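Local structure of germination-specific N-acetylmuramoyl-L-alanine amidase, Autolysin (Clostridioides difficile, 7RAG) at residues B[23-28]-B[39-44]; B[104-109]-B[170-175]; B[108-113]-B[177-182]. The protein probably hydrolyses the bond between N-acetylmuramoyl groups and L-alanine in spore peptidoglycan as a zinc-dependent amidase, and is activated allosterically by the lipoprotein GerS. All blocks are in the same frame, centred on the assembly; numbering follows the deposited sequence.

Interaction 1: residues B[23-28]-B[39-44]; sequences AGHGGI and TSEKDI. With ZN (zinc ion), chain C.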
loop_
_atom_site.group_PDB
_atom_site.type_symbol
_atom_site.label_atom_id
_atom_site.label_comp_id
_atom_site.label_asym_id
_atom_site.label_seq_id
_atom_site.Cartn_x
_atom_site.Cartn_y
_atom_site.Cartn_z
ATOM N N ALA B 23 -4.809 -6.387 34.201
ATOM C CA ALA B 23 -6.136 -7.001 34.233
ATOM C C ALA B 23 -6.779 -6.617 35.551
ATOM O O ALA B 23 -6.420 -7.142 36.603
ATOM C CB ALA B 23 -6.055 -8.512 34.094
ATOM N N GLY B 24 -7.701 -5.663 35.510
ATOM C CA GLY B 24 -8.253 -5.182 36.757
ATOM C C GLY B 24 -9.039 -6.267 37.451
ATOM O O GLY B 24 -9.999 -6.793 36.877
ATOM N N HIS B 25 -8.468 -6.840 38.492
ATOM C CA HIS B 25 -9.121 -7.204 39.735
ATOM C C HIS B 25 -8.306 -8.430 40.098
ATOM O O HIS B 25 -7.200 -8.590 39.575
ATOM C CB HIS B 25 -10.640 -7.380 39.642
ATOM C CG HIS B 25 -11.370 -6.069 39.568
ATOM N ND1 HIS B 25 -11.427 -5.192 40.631
ATOM C CD2 HIS B 25 -12.020 -5.466 38.545
ATOM C CE1 HIS B 25 -12.096 -4.114 40.270
ATOM N NE2 HIS B 25 -12.463 -4.254 39.009
ATOM N N GLY B 26 -8.776 -9.257 41.006
ATOM C CA GLY B 26 -8.261 -10.612 41.061
ATOM C C GLY B 26 -8.407 -11.191 42.443
ATOM O O GLY B 26 -8.659 -10.485 43.414
ATOM N N GLY B 27 -8.251 -12.515 42.511
ATOM C CA GLY B 27 -8.326 -13.194 43.793
ATOM C C GLY B 27 -9.670 -12.953 44.439
ATOM O O GLY B 27 -10.719 -13.124 43.812
ATOM N N ILE B 28 -9.638 -12.515 45.701
ATOM C CA ILE B 28 -10.870 -12.300 46.451
ATOM C C ILE B 28 -11.719 -11.185 45.864
ATOM O O ILE B 28 -12.903 -11.092 46.186
ATOM C CB ILE B 28 -10.576 -11.970 47.924
ATOM C CG1 ILE B 28 -9.549 -10.836 48.003
ATOM C CG2 ILE B 28 -10.111 -13.204 48.672
ATOM C CD1 ILE B 28 -9.343 -10.308 49.393
ATOM N N THR B 39 -21.349 -14.005 36.340
ATOM C CA THR B 39 -20.196 -13.562 35.571
ATOM C C THR B 39 -19.563 -12.343 36.234
ATOM O O THR B 39 -20.272 -11.447 36.700
ATOM C CB THR B 39 -20.642 -13.235 34.144
ATOM O OG1 THR B 39 -21.352 -14.361 33.608
ATOM C CG2 THR B 39 -19.460 -12.914 33.266
ATOM N N SER B 40 -18.230 -12.306 36.280
ATOM C CA SER B 40 -17.508 -11.258 36.991
ATOM C C SER B 40 -16.493 -10.580 36.072
ATOM O O SER B 40 -16.192 -11.067 34.977
ATOM C CB SER B 40 -16.792 -11.823 38.222
ATOM O OG SER B 40 -15.662 -12.576 37.817
ATOM N N GLU B 41 -15.945 -9.449 36.541
ATOM C CA GLU B 41 -14.906 -8.746 35.789
ATOM C C GLU B 41 -13.595 -9.524 35.761
ATOM O O GLU B 41 -12.960 -9.623 34.712
ATOM C CB GLU B 41 -14.637 -7.368 36.383
ATOM C CG GLU B 41 -15.549 -6.238 35.980
ATOM C CD GLU B 41 -15.077 -4.917 36.578
ATOM O OE1 GLU B 41 -13.947 -4.487 36.254
ATOM O OE2 GLU B 41 -15.821 -4.325 37.391
ATOM N N LYS B 42 -13.173 -10.077 36.910
ATOM C CA LYS B 42 -11.864 -10.726 37.060
ATOM C C LYS B 42 -11.439 -11.515 35.829
ATOM O O LYS B 42 -10.410 -11.228 35.199
ATOM C CB LYS B 42 -11.888 -11.711 38.237
ATOM C CG LYS B 42 -11.834 -11.133 39.610
ATOM C CD LYS B 42 -11.419 -12.206 40.645
ATOM C CE LYS B 42 -12.104 -13.546 40.432
ATOM N NZ LYS B 42 -11.761 -14.533 41.518
ATOM N N ASP B 43 -12.270 -12.497 35.468
ATOM C CA ASP B 43 -11.921 -13.495 34.471
ATOM C C ASP B 43 -11.949 -12.922 33.065
ATOM O O ASP B 43 -11.071 -13.231 32.254
ATOM C CB ASP B 43 -12.865 -14.689 34.596
ATOM C CG ASP B 43 -12.931 -15.229 36.027
ATOM O OD1 ASP B 43 -11.846 -15.419 36.639
ATOM O OD2 ASP B 43 -14.059 -15.442 36.546
ATOM N N ILE B 44 -12.927 -12.069 32.765
ATOM C CA ILE B 44 -12.967 -11.428 31.454
ATOM C C ILE B 44 -11.783 -10.475 31.271
ATOM O O ILE B 44 -11.148 -10.447 30.207
ATOM C CB ILE B 44 -14.323 -10.727 31.265
ATOM C CG1 ILE B 44 -15.429 -11.788 31.185
ATOM C CG2 ILE B 44 -14.312 -9.827 30.030
ATOM C CD1 ILE B 44 -16.775 -11.251 30.788
HETATM ZN ZN ZN C . -13.267 -2.855 37.412
#
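His-25 and Glu-41 meet at a zinc ion, and each side chain bonds it through one atom. The imidazole offers NE2, 2.3 Å from the zinc. The carboxylate offers OE1, 2.1 Å from the zinc. The other oxygen of Glu-41, OE2, stays farther off, 2.9 Å from the metal. OE1 lies at the edge of the His-25 ring, near its plane, 3.1 Å from NE2. This short approach is no hydrogen bond; the shared metal brings the two atoms together. The ring and carboxylate planes stand 85° apart, almost perpendicular. Glu-41 is extended beyond CG (chi2 -176°), which carries its carboxylate from near the start of helix 41-58 to the metal. A second shell fixes both ligands. Asp-29 accepts a hydrogen bond from His-25 ND1, on the other side of the ring from the metal bond, and the backbone N of Ala-32 bonds to Glu-41 OE2.

The chain of Lys-42 runs along a different part of the loop. Its CG packs on His-25 CB at 3.9 Å, and its CD lies 3.6 Å from Gly-26 CA. The chain bends at chi3 (-43°), and NZ then donates a hydrogen bond of 2.9 Å to Gly-27 O. The donor lies in the carbonyl plane, on a lone pair. NZ also forms a salt bridge with Asp-70, whose other oxygen accepts the backbone N-H of Gly-27. Lys-42 and Asp-70 thus both grip Gly-27, one at its O and one at its N. His-109 completes the protein ligands of the metal. This His-Glu-His zinc site, with its first histidine in the loop after strand 18-23 and its glutamate near the start of helix 41-58, is typical of the Amidase_3 family.

Interaction 2: residues B[104-109]-B[170-175]; sequences MFVSIH and PSVLIE. With ZN (zinc ion), chain C.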
loop_
_atom_site.group_PDB
_atom_site.type_symbol
_atom_site.label_atom_id
_atom_site.label_comp_id
_atom_site.label_asym_id
_atom_site.label_seq_id
_atom_site.Cartn_x
_atom_site.Cartn_y
_atom_site.Cartn_z
HETATM N N MSE B 104 4.395 2.562 28.462
HETATM C CA MSE B 104 2.948 2.731 28.390
HETATM C C MSE B 104 2.238 1.813 29.371
HETATM O O MSE B 104 2.736 0.744 29.692
HETATM C CB MSE B 104 2.479 2.461 26.963
HETATM C CG MSE B 104 0.992 2.486 26.767
HETATM SE SE MSE B 104 0.556 1.876 24.965
HETATM C CE MSE B 104 1.465 3.277 23.875
ATOM N N PHE B 105 1.087 2.245 29.861
ATOM C CA PHE B 105 0.303 1.491 30.822
ATOM C C PHE B 105 -1.135 1.396 30.338
ATOM O O PHE B 105 -1.771 2.428 30.087
ATOM C CB PHE B 105 0.339 2.153 32.193
ATOM C CG PHE B 105 -0.625 1.551 33.171
ATOM C CD1 PHE B 105 -0.353 0.332 33.765
ATOM C CD2 PHE B 105 -1.804 2.204 33.502
ATOM C CE1 PHE B 105 -1.243 -0.233 34.670
ATOM C CE2 PHE B 105 -2.700 1.648 34.401
ATOM C CZ PHE B 105 -2.422 0.434 34.984
ATOM N N VAL B 106 -1.649 0.170 30.231
ATOM C CA VAL B 106 -3.025 -0.072 29.808
ATOM C C VAL B 106 -3.703 -0.959 30.840
ATOM O O VAL B 106 -3.225 -2.063 31.142
ATOM C CB VAL B 106 -3.122 -0.722 28.409
ATOM C CG1 VAL B 106 -4.565 -0.994 28.066
ATOM C CG2 VAL B 106 -2.489 0.170 27.355
ATOM N N SER B 107 -4.831 -0.482 31.353
ATOM C CA SER B 107 -5.631 -1.179 32.343
ATOM C C SER B 107 -6.929 -1.631 31.684
ATOM O O SER B 107 -7.570 -0.846 30.979
ATOM C CB SER B 107 -5.908 -0.261 33.523
ATOM O OG SER B 107 -6.609 -0.965 34.525
ATOM N N ILE B 108 -7.295 -2.899 31.890
ATOM C CA ILE B 108 -8.485 -3.508 31.293
ATOM C C ILE B 108 -9.497 -3.816 32.401
ATOM O O ILE B 108 -9.243 -4.670 33.267
ATOM C CB ILE B 108 -8.134 -4.794 30.533
ATOM C CG1 ILE B 108 -7.005 -4.558 29.521
ATOM C CG2 ILE B 108 -9.404 -5.402 29.908
ATOM C CD1 ILE B 108 -7.415 -3.747 28.343
ATOM N N HIS B 109 -10.652 -3.151 32.348
ATOM C CA HIS B 109 -11.759 -3.354 33.278
ATOM C C HIS B 109 -13.052 -3.577 32.487
ATOM O O HIS B 109 -13.050 -3.674 31.260
ATOM C CB HIS B 109 -11.926 -2.164 34.246
ATOM C CG HIS B 109 -10.892 -2.102 35.331
ATOM N ND1 HIS B 109 -11.195 -2.302 36.657
ATOM C CD2 HIS B 109 -9.561 -1.860 35.289
ATOM C CE1 HIS B 109 -10.102 -2.186 37.387
ATOM N NE2 HIS B 109 -9.093 -1.923 36.580
ATOM N N PRO B 170 2.311 7.346 28.957
ATOM C CA PRO B 170 0.914 7.358 28.499
ATOM C C PRO B 170 0.109 6.253 29.177
ATOM O O PRO B 170 0.490 5.081 29.172
ATOM C CB PRO B 170 1.036 7.146 26.983
ATOM C CG PRO B 170 2.388 7.624 26.665
ATOM C CD PRO B 170 3.245 7.268 27.819
ATOM N N SER B 171 -1.022 6.632 29.754
ATOM C CA SER B 171 -1.755 5.727 30.621
ATOM C C SER B 171 -3.230 5.804 30.288
ATOM O O SER B 171 -3.785 6.897 30.253
ATOM C CB SER B 171 -1.530 6.085 32.094
ATOM O OG SER B 171 -0.165 5.978 32.438
ATOM N N VAL B 172 -3.868 4.658 30.053
ATOM C CA VAL B 172 -5.283 4.634 29.714
ATOM C C VAL B 172 -5.956 3.466 30.412
ATOM O O VAL B 172 -5.342 2.424 30.680
ATOM C CB VAL B 172 -5.534 4.533 28.198
ATOM C CG1 VAL B 172 -4.814 5.649 27.462
ATOM C CG2 VAL B 172 -5.080 3.177 27.695
ATOM N N LEU B 173 -7.236 3.656 30.700
ATOM C CA LEU B 173 -8.098 2.605 31.209
ATOM C C LEU B 173 -9.138 2.294 30.151
ATOM O O LEU B 173 -9.698 3.209 29.548
ATOM C CB LEU B 173 -8.794 3.035 32.500
ATOM C CG LEU B 173 -9.882 2.068 32.987
ATOM C CD1 LEU B 173 -9.215 1.040 33.831
ATOM C CD2 LEU B 173 -10.999 2.766 33.773
ATOM N N ILE B 174 -9.405 1.014 29.921
ATOM C CA ILE B 174 -10.428 0.605 28.967
ATOM C C ILE B 174 -11.470 -0.226 29.689
ATOM O O ILE B 174 -11.161 -1.304 30.210
ATOM C CB ILE B 174 -9.833 -0.183 27.796
ATOM C CG1 ILE B 174 -8.590 0.518 27.265
ATOM C CG2 ILE B 174 -10.855 -0.314 26.695
ATOM C CD1 ILE B 174 -8.026 -0.154 26.097
ATOM N N GLU B 175 -12.708 0.266 29.704
ATOM C CA GLU B 175 -13.861 -0.492 30.176
ATOM C C GLU B 175 -14.531 -1.103 28.959
ATOM O O GLU B 175 -15.215 -0.406 28.203
ATOM C CB GLU B 175 -14.821 0.401 30.952
ATOM C CG GLU B 175 -14.213 0.846 32.239
ATOM C CD GLU B 175 -15.196 1.527 33.152
ATOM O OE1 GLU B 175 -16.354 1.777 32.716
ATOM O OE2 GLU B 175 -14.785 1.809 34.311
HETATM ZN ZN ZN C . -13.267 -2.855 37.412
#
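The His-109 ring is met by Leu-173, whose CD1 comes within 3.3 Å of CD2. The methyl approaches obliquely, and the two side chains cross at about a right angle. Ser-107 OG lies at the edge of this ring, in its plane. The Phe-105 ring carries the backbone N of Ser-107 over one face, offset toward the rim, and has Ser-171 CB at its edge. The side chains of Phe-105, Ser-107, His-109, Ser-171 and Leu-173 lie on one face of two neighbouring parallel strands in the central sheet of the amidase fold.

On that face His-109 binds zinc through ND1 at 2.3 Å, beside the His-25 ring and at a steep angle to it. The first torsion of His-109, with CG anti to the carbonyl carbon, helps to turn ND1 to the metal near the C-terminal end of strand 104-111. Leu-173 CD1 also touches Ser-107 OG, which is hydrogen-bonded to Asp-22 of the adjoining strand 18-23.

The face bearing Val-106, Ile-108, Val-172 and Ile-174 is apolar. Val-106 and Val-172 lie side by side and point the same way, their CG2 methyls 4.0 Å apart. Ile-174 CD1 reaches Val-106 CG1 at 4.1 Å. Helix 130-147 covers Val-172 and Ile-174, while helix 191-211 packs on Ile-108 and Ile-174.

The backbones pair in register from Phe-105 with Ser-171 to His-109 with Glu-175. The axes of 104-109 and 171-175 differ by 17°. Five N-H...O bonds join the strands, and CA-H...O contacts add to them. Phe-105 and Ser-107 both donate and accept across the pair. Nearest the zinc, His-109 N donates to Ile-174 O at 2.9 Å and 173°, with the donor tilted 22° from the carbonyl plane.

Interaction 3: residues B[108-113]-B[177-182]; sequences IHLNAF and GFLSNE. With ZN (zinc ion), chain C.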
loop_
_atom_site.group_PDB
_atom_site.type_symbol
_atom_site.label_atom_id
_atom_site.label_comp_id
_atom_site.label_asym_id
_atom_site.label_seq_id
_atom_site.Cartn_x
_atom_site.Cartn_y
_atom_site.Cartn_z
ATOM N N ILE B 108 -7.295 -2.899 31.890
ATOM C CA ILE B 108 -8.485 -3.508 31.293
ATOM C C ILE B 108 -9.497 -3.816 32.401
ATOM O O ILE B 108 -9.243 -4.670 33.267
ATOM C CB ILE B 108 -8.134 -4.794 30.533
ATOM C CG1 ILE B 108 -7.005 -4.558 29.521
ATOM C CG2 ILE B 108 -9.404 -5.402 29.908
ATOM C CD1 ILE B 108 -7.415 -3.747 28.343
ATOM N N HIS B 109 -10.652 -3.151 32.348
ATOM C CA HIS B 109 -11.759 -3.354 33.278
ATOM C C HIS B 109 -13.052 -3.577 32.487
ATOM O O HIS B 109 -13.050 -3.674 31.260
ATOM C CB HIS B 109 -11.926 -2.164 34.246
ATOM C CG HIS B 109 -10.892 -2.102 35.331
ATOM N ND1 HIS B 109 -11.195 -2.302 36.657
ATOM C CD2 HIS B 109 -9.561 -1.860 35.289
ATOM C CE1 HIS B 109 -10.102 -2.186 37.387
ATOM N NE2 HIS B 109 -9.093 -1.923 36.580
ATOM N N LEU B 110 -14.163 -3.672 33.216
ATOM C CA LEU B 110 -15.504 -3.638 32.650
ATOM C C LEU B 110 -16.354 -2.753 33.544
ATOM O O LEU B 110 -15.981 -2.453 34.681
ATOM C CB LEU B 110 -16.141 -5.035 32.561
ATOM C CG LEU B 110 -15.362 -6.243 32.041
ATOM C CD1 LEU B 110 -16.123 -7.501 32.374
ATOM C CD2 LEU B 110 -15.139 -6.148 30.534
ATOM N N ASN B 111 -17.508 -2.344 33.041
ATOM C CA ASN B 111 -18.410 -1.495 33.802
ATOM C C ASN B 111 -19.689 -2.255 34.121
ATOM O O ASN B 111 -19.966 -3.313 33.548
ATOM C CB ASN B 111 -18.728 -0.212 33.027
ATOM C CG ASN B 111 -19.033 0.973 33.945
ATOM O OD1 ASN B 111 -18.998 0.848 35.174
ATOM N ND2 ASN B 111 -19.316 2.133 33.346
ATOM N N ALA B 112 -20.464 -1.706 35.059
ATOM C CA ALA B 112 -21.809 -2.213 35.349
ATOM C C ALA B 112 -22.581 -1.141 36.095
ATOM O O ALA B 112 -22.129 -0.669 37.142
ATOM C CB ALA B 112 -21.773 -3.502 36.167
ATOM N N PHE B 113 -23.740 -0.767 35.567
ATOM C CA PHE B 113 -24.597 0.218 36.197
ATOM C C PHE B 113 -25.951 -0.415 36.515
ATOM O O PHE B 113 -26.290 -1.484 36.003
ATOM C CB PHE B 113 -24.748 1.454 35.298
ATOM C CG PHE B 113 -25.532 2.563 35.927
ATOM C CD1 PHE B 113 -25.242 2.990 37.218
ATOM C CD2 PHE B 113 -26.569 3.179 35.237
ATOM C CE1 PHE B 113 -25.978 4.016 37.810
ATOM C CE2 PHE B 113 -27.307 4.207 35.819
ATOM C CZ PHE B 113 -27.012 4.625 37.108
ATOM N N GLY B 177 -16.945 -3.200 28.175
ATOM C CA GLY B 177 -18.376 -3.317 27.960
ATOM C C GLY B 177 -19.058 -3.309 29.306
ATOM O O GLY B 177 -18.411 -3.162 30.348
ATOM N N PHE B 178 -20.381 -3.481 29.280
ATOM C CA PHE B 178 -21.198 -3.476 30.489
ATOM C C PHE B 178 -21.710 -4.880 30.786
ATOM O O PHE B 178 -22.450 -5.457 29.983
ATOM C CB PHE B 178 -22.382 -2.521 30.353
ATOM C CG PHE B 178 -22.007 -1.066 30.397
ATOM C CD1 PHE B 178 -22.329 -0.285 31.498
ATOM C CD2 PHE B 178 -21.369 -0.472 29.331
ATOM C CE1 PHE B 178 -22.004 1.062 31.542
ATOM C CE2 PHE B 178 -21.041 0.874 29.368
ATOM C CZ PHE B 178 -21.359 1.641 30.479
ATOM N N LEU B 179 -21.333 -5.419 31.950
ATOM C CA LEU B 179 -21.982 -6.622 32.456
ATOM C C LEU B 179 -23.445 -6.381 32.775
ATOM O O LEU B 179 -24.223 -7.340 32.835
ATOM C CB LEU B 179 -21.284 -7.124 33.712
ATOM C CG LEU B 179 -19.947 -7.806 33.500
ATOM C CD1 LEU B 179 -19.456 -8.380 34.812
ATOM C CD2 LEU B 179 -20.110 -8.886 32.462
ATOM N N SER B 180 -23.830 -5.120 33.000
ATOM C CA SER B 180 -25.211 -4.768 33.299
ATOM C C SER B 180 -26.146 -4.983 32.116
ATOM O O SER B 180 -27.365 -4.976 32.298
ATOM C CB SER B 180 -25.276 -3.309 33.760
ATOM O OG SER B 180 -24.731 -2.421 32.791
ATOM N N ASN B 181 -25.609 -5.195 30.922
ATOM C CA ASN B 181 -26.382 -5.310 29.693
ATOM C C ASN B 181 -26.318 -6.758 29.207
ATOM O O ASN B 181 -25.223 -7.281 28.973
ATOM C CB ASN B 181 -25.817 -4.342 28.655
ATOM C CG ASN B 181 -26.582 -4.356 27.367
ATOM O OD1 ASN B 181 -26.095 -4.841 26.342
ATOM N ND2 ASN B 181 -27.793 -3.814 27.402
ATOM N N GLU B 182 -27.486 -7.396 29.044
ATOM C CA GLU B 182 -27.534 -8.846 28.837
ATOM C C GLU B 182 -26.871 -9.263 27.527
ATOM O O GLU B 182 -26.081 -10.219 27.493
ATOM C CB GLU B 182 -28.984 -9.338 28.871
HETATM ZN ZN ZN C . -13.267 -2.855 37.412
#
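Asn-111 and Phe-178 pair where parallel strands 104-111 and 171-178 end, just past the zinc ligand His-109, in the central sheet of the amidase fold. Two backbone hydrogen bonds close the ladder. Asn-111 N donates to Gly-177 O at 3.0 Å, nearly straight at 176°. Asn-111 O accepts Leu-179 N, and it also receives a CA-H...O contact from Phe-178.

Asn-111 CB makes a CH-pi contact over one face of the Phe-178 ring, 4.0 Å from its centroid. The side chains lie side by side and point the same way. The amide plane is inclined 37° to the ring, and ND2 lies 3.4 Å from CE1. Asn-111 OD1 accepts a weak 2.9 Å bond from Ala-112 N, and ND2 also lies close to Glu-175 OE1.

Leu-110, whose side chain leaves the strand on the opposite side from Asn-111, meets Leu-179 CG through CD1 at 4.0 Å. Ala-112 adds its methyl near Leu-179 CB. Helix 41-58 also packs on Leu-110, whose backbone N donates to the zinc ligand Glu-41.

From the last strand residue, Phe-178, a type I turn runs to Asn-181. Asn-181 is the N-cap of helix 182-188, its OD1 accepting the backbone N of Glu-184. Ser-180 meets the chain after strand 104-111. Its OG lies between the backbone N and the carbonyl carbon (chi1 57°) and accepts a weak, 3.4 Å hydrogen bond from Phe-113 N.

From the N terminus, strand 18-23 runs into interaction 1, which closes a short loop of ten residues onto the start of helix 41-58. That loop is complete before the others open. Interactions 2 and 3 start together on strand 104-111 and share Ile-108 and His-109. Each spans about sixty residues, including helix 130-147, before returning on strand 171-178. They cross rather than nest, since interaction 3 starts and ends later in the chain. Gly-24 N probably bonds to Ile-108 O, joining the loop of interaction 1 to the central strand. The zinc ties the 23-28 loop, helix 41-58 and strand 104-111 together.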